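Local coordinates for protein pyridoxamine 5-phosphate-dependent dehydrase (Escherichia coli, PDB 3B8X) that removes the C3'-hydroxyl group from GDP-4-keto-6-deoxy-D-mannose by a combined transamination and deoxygenation, a step in making the O-antigen sugar L-colitose, at residues E82-A87 and R103-D108. The protein carries 1 engineered substitution. Numbering follows the deposited sequence.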
ATOM      1  N   GLU B  82      23.496   6.529  -5.816  1.00 26.43           N
ATOM      2  CA  GLU B  82      23.958   5.295  -5.184  1.00 22.76           C
ATOM      3  C   GLU B  82      23.543   5.073  -3.725  1.00 19.08           C
ATOM      4  O   GLU B  82      23.777   5.925  -2.853  1.00 17.95           O
ATOM      5  CB  GLU B  82      25.473   5.113  -5.317  1.00 16.73           C
ATOM      6  CG  GLU B  82      25.972   3.782  -4.687  1.00 22.51           C
ATOM      7  CD  GLU B  82      27.491   3.643  -4.688  1.00 39.32           C
ATOM      8  OE1 GLU B  82      28.047   3.455  -5.800  1.00 41.67           O
ATOM      9  OE2 GLU B  82      28.111   3.757  -3.596  1.00 33.62           O
ATOM     10  N   ILE B  83      22.957   3.895  -3.486  1.00 21.90           N
ATOM     11  CA  ILE B  83      22.550   3.446  -2.152  1.00 16.33           C
ATOM     12  C   ILE B  83      23.097   2.010  -1.945  1.00 16.61           C
ATOM     13  O   ILE B  83      22.961   1.123  -2.822  1.00 17.70           O
ATOM     14  CB  ILE B  83      21.003   3.556  -1.893  1.00 21.44           C
ATOM     15  CG1 ILE B  83      20.652   3.088  -0.477  1.00 19.10           C
ATOM     16  CG2 ILE B  83      20.197   2.714  -2.862  1.00 12.63           C
ATOM     17  CD1 ILE B  83      19.594   3.912   0.224  1.00 20.36           C
ATOM     18  N   ILE B  84      23.754   1.809  -0.798  1.00 20.86           N
ATOM     19  CA  ILE B  84      24.355   0.520  -0.429  1.00 11.28           C
ATOM     20  C   ILE B  84      23.377  -0.168   0.546  1.00 19.41           C
ATOM     21  O   ILE B  84      22.775   0.478   1.403  1.00 10.83           O
ATOM     22  CB  ILE B  84      25.662   0.772   0.393  1.00 28.40           C
ATOM     23  CG1 ILE B  84      26.798   1.267  -0.504  1.00 18.97           C
ATOM     24  CG2 ILE B  84      26.079  -0.457   1.201  1.00 17.19           C
ATOM     25  CD1 ILE B  84      27.944   1.855   0.295  1.00 22.81           C
ATOM     26  N   VAL B  85      23.195  -1.472   0.391  1.00 15.52           N
ATOM     27  CA  VAL B  85      22.324  -2.249   1.271  1.00 11.84           C
ATOM     28  C   VAL B  85      23.055  -3.581   1.481  1.00 22.88           C
ATOM     29  O   VAL B  85      23.828  -4.003   0.594  1.00 12.41           O
ATOM     30  CB  VAL B  85      21.027  -2.669   0.533  1.00 26.13           C
ATOM     31  CG1 VAL B  85      20.113  -1.490   0.358  1.00 41.45           C
ATOM     32  CG2 VAL B  85      21.362  -3.294  -0.805  1.00 18.68           C
ATOM     33  N   PRO B  86      22.760  -4.267   2.589  1.00 22.02           N
ATOM     34  CA  PRO B  86      23.315  -5.617   2.822  1.00 12.56           C
ATOM     35  C   PRO B  86      22.649  -6.597   1.857  1.00 21.41           C
ATOM     36  O   PRO B  86      21.600  -6.315   1.267  1.00 14.94           O
ATOM     37  CB  PRO B  86      22.894  -5.927   4.265  1.00 24.33           C
ATOM     38  CG  PRO B  86      21.616  -5.146   4.439  1.00 16.95           C
ATOM     39  CD  PRO B  86      21.894  -3.835   3.702  1.00 36.99           C
ATOM     40  N   ALA B  87      23.294  -7.736   1.674  1.00  5.26           N
ATOM     41  CA  ALA B  87      22.910  -8.780   0.743  1.00  3.22           C
ATOM     42  C   ALA B  87      21.741  -9.600   1.237  1.00  3.63           C
ATOM     43  O   ALA B  87      21.198 -10.385   0.482  1.00 16.19           O
ATOM     44  CB  ALA B  87      24.111  -9.715   0.476  1.00 11.29           C
ATOM     45  N   ARG B 103      20.625   3.476  -7.890  1.00 20.67           N
ATOM     46  CA  ARG B 103      21.658   2.509  -8.256  1.00 13.74           C
ATOM     47  C   ARG B 103      21.937   1.784  -6.942  1.00  9.27           C
ATOM     48  O   ARG B 103      22.395   2.412  -6.002  1.00 15.64           O
ATOM     49  CB  ARG B 103      22.924   3.258  -8.714  1.00 17.21           C
ATOM     50  CG  ARG B 103      24.129   2.377  -9.041  1.00 34.94           C
ATOM     51  CD  ARG B 103      23.735   1.212  -9.946  1.00 99.89           C
ATOM     52  NE  ARG B 103      24.870   0.514 -10.553  1.00 33.03           N
ATOM     53  CZ  ARG B 103      25.827   1.111 -11.250  1.00 99.89           C
ATOM     54  NH1 ARG B 103      25.807   2.429 -11.408  1.00 99.89           N
ATOM     55  NH2 ARG B 103      26.806   0.391 -11.781  1.00 99.89           N
ATOM     56  N   VAL B 104      21.599   0.496  -6.869  1.00 12.12           N
ATOM     57  CA  VAL B 104      21.796  -0.265  -5.642  1.00 17.37           C
ATOM     58  C   VAL B 104      23.165  -0.940  -5.610  1.00 14.28           C
ATOM     59  O   VAL B 104      23.489  -1.642  -6.567  1.00 15.03           O
ATOM     60  CB  VAL B 104      20.714  -1.374  -5.501  1.00  9.35           C
ATOM     61  CG1 VAL B 104      20.862  -2.146  -4.162  1.00 13.75           C
ATOM     62  CG2 VAL B 104      19.292  -0.747  -5.610  1.00 14.12           C
ATOM     63  N   LYS B 105      23.917  -0.754  -4.517  1.00 12.97           N
ATOM     64  CA  LYS B 105      25.212  -1.401  -4.300  1.00 23.37           C
ATOM     65  C   LYS B 105      25.142  -2.442  -3.199  1.00 11.04           C
ATOM     66  O   LYS B 105      25.048  -2.109  -2.003  1.00 19.13           O
ATOM     67  CB  LYS B 105      26.282  -0.410  -3.895  1.00 21.87           C
ATOM     68  CG  LYS B 105      27.706  -1.006  -4.059  1.00 19.62           C
ATOM     69  CD  LYS B 105      28.814   0.005  -3.648  1.00 44.71           C
ATOM     70  CE  LYS B 105      29.539   0.698  -4.839  1.00 42.66           C
ATOM     71  NZ  LYS B 105      30.360   1.945  -4.471  1.00 36.60           N
ATOM     72  N   PHE B 106      25.247  -3.699  -3.592  1.00 11.24           N
ATOM     73  CA  PHE B 106      25.155  -4.758  -2.608  1.00 17.45           C
ATOM     74  C   PHE B 106      26.458  -5.035  -1.902  1.00 21.25           C
ATOM     75  O   PHE B 106      27.510  -5.088  -2.519  1.00 19.50           O
ATOM     76  CB  PHE B 106      24.624  -6.042  -3.225  1.00 12.30           C
ATOM     77  CG  PHE B 106      23.188  -5.960  -3.647  1.00 27.28           C
ATOM     78  CD1 PHE B 106      22.848  -5.569  -4.935  1.00  4.64           C
ATOM     79  CD2 PHE B 106      22.170  -6.293  -2.764  1.00 14.45           C
ATOM     80  CE1 PHE B 106      21.504  -5.455  -5.320  1.00 21.09           C
ATOM     81  CE2 PHE B 106      20.822  -6.278  -3.177  1.00 14.63           C
ATOM     82  CZ  PHE B 106      20.501  -5.838  -4.457  1.00 30.06           C
ATOM     83  N   VAL B 107      26.348  -5.267  -0.602  1.00 13.41           N
ATOM     84  CA  VAL B 107      27.498  -5.604   0.236  1.00 34.33           C
ATOM     85  C   VAL B 107      27.200  -6.853   1.075  1.00 20.76           C
ATOM     86  O   VAL B 107      26.084  -6.999   1.558  1.00 25.56           O
ATOM     87  CB  VAL B 107      27.792  -4.453   1.179  1.00 23.46           C
ATOM     88  CG1 VAL B 107      28.942  -4.788   2.119  1.00 11.79           C
ATOM     89  CG2 VAL B 107      28.117  -3.199   0.366  1.00 25.95           C
ATOM     90  N   ASP B 108      28.185  -7.742   1.217  1.00 16.64           N
ATOM     91  CA  ASP B 108      28.063  -8.974   2.011  1.00 15.06           C
ATOM     92  C   ASP B 108      27.783  -8.678   3.472  1.00 14.44           C
ATOM     93  O   ASP B 108      28.064  -7.610   4.033  1.00 13.92           O
ATOM     94  CB  ASP B 108      29.395  -9.754   2.007  1.00 11.23           C
ATOM     95  CG  ASP B 108      29.219 -11.283   2.010  1.00 16.00           C
ATOM     96  OD1 ASP B 108      28.081 -11.804   2.038  1.00 10.17           O
ATOM     97  OD2 ASP B 108      30.242 -12.003   1.970  1.00 16.87           O
TER
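K105 pairs with I84 across the strands and reaches along one side of the sheet to E82, two residues before I84. Its CB starts beside CG1 of I84, 3.8 Å away, and CD still lies near that same CG1. The chain then bends at chi3 (-102°), which brings CE to 3.3 Å from E82 OE1 and NZ to 3.0 Å from OE2. NZ straddles both carboxylate oxygens in a salt bridge whose individual hydrogen bonds are weak. A124 O also accepts from NZ, while T129 OG1 bonds to E82 OE2 and S128 OG weakly to OE1, so several groups grip the buried carboxylate. Lysine suits the place by joining an aliphatic stem to a charged tip. Further along, I84 CG2 meets V107 CG2.

The opposite side carries V85, V104 and F106. V85 CG2, placed between its backbone N and carbonyl carbon (chi1 -73°), touches V104 CG1 at 3.6 Å and F106 CD2 at 3.7 Å. V104 CG1 also rests over the rim of one face of the broad, apolar F106 ring. Beta-branched residues suit extended strands, and here they fill the layer beneath helix 91-99, whose L97 and Y94 pack on them; Y94 OH also bonds to P86 O.

Between the strands, I83 and V85 each donate and accept, the bond from K105 N to I83 O being short (2.7 Å) and nearly straight (170°). Strand 82-86 ends at P86, yet A87 N still bonds weakly to V107 O. Parallel strands joined by helix 91-99 make a beta-alpha-beta crossover within the large mixed sheet of the aspartate aminotransferase fold.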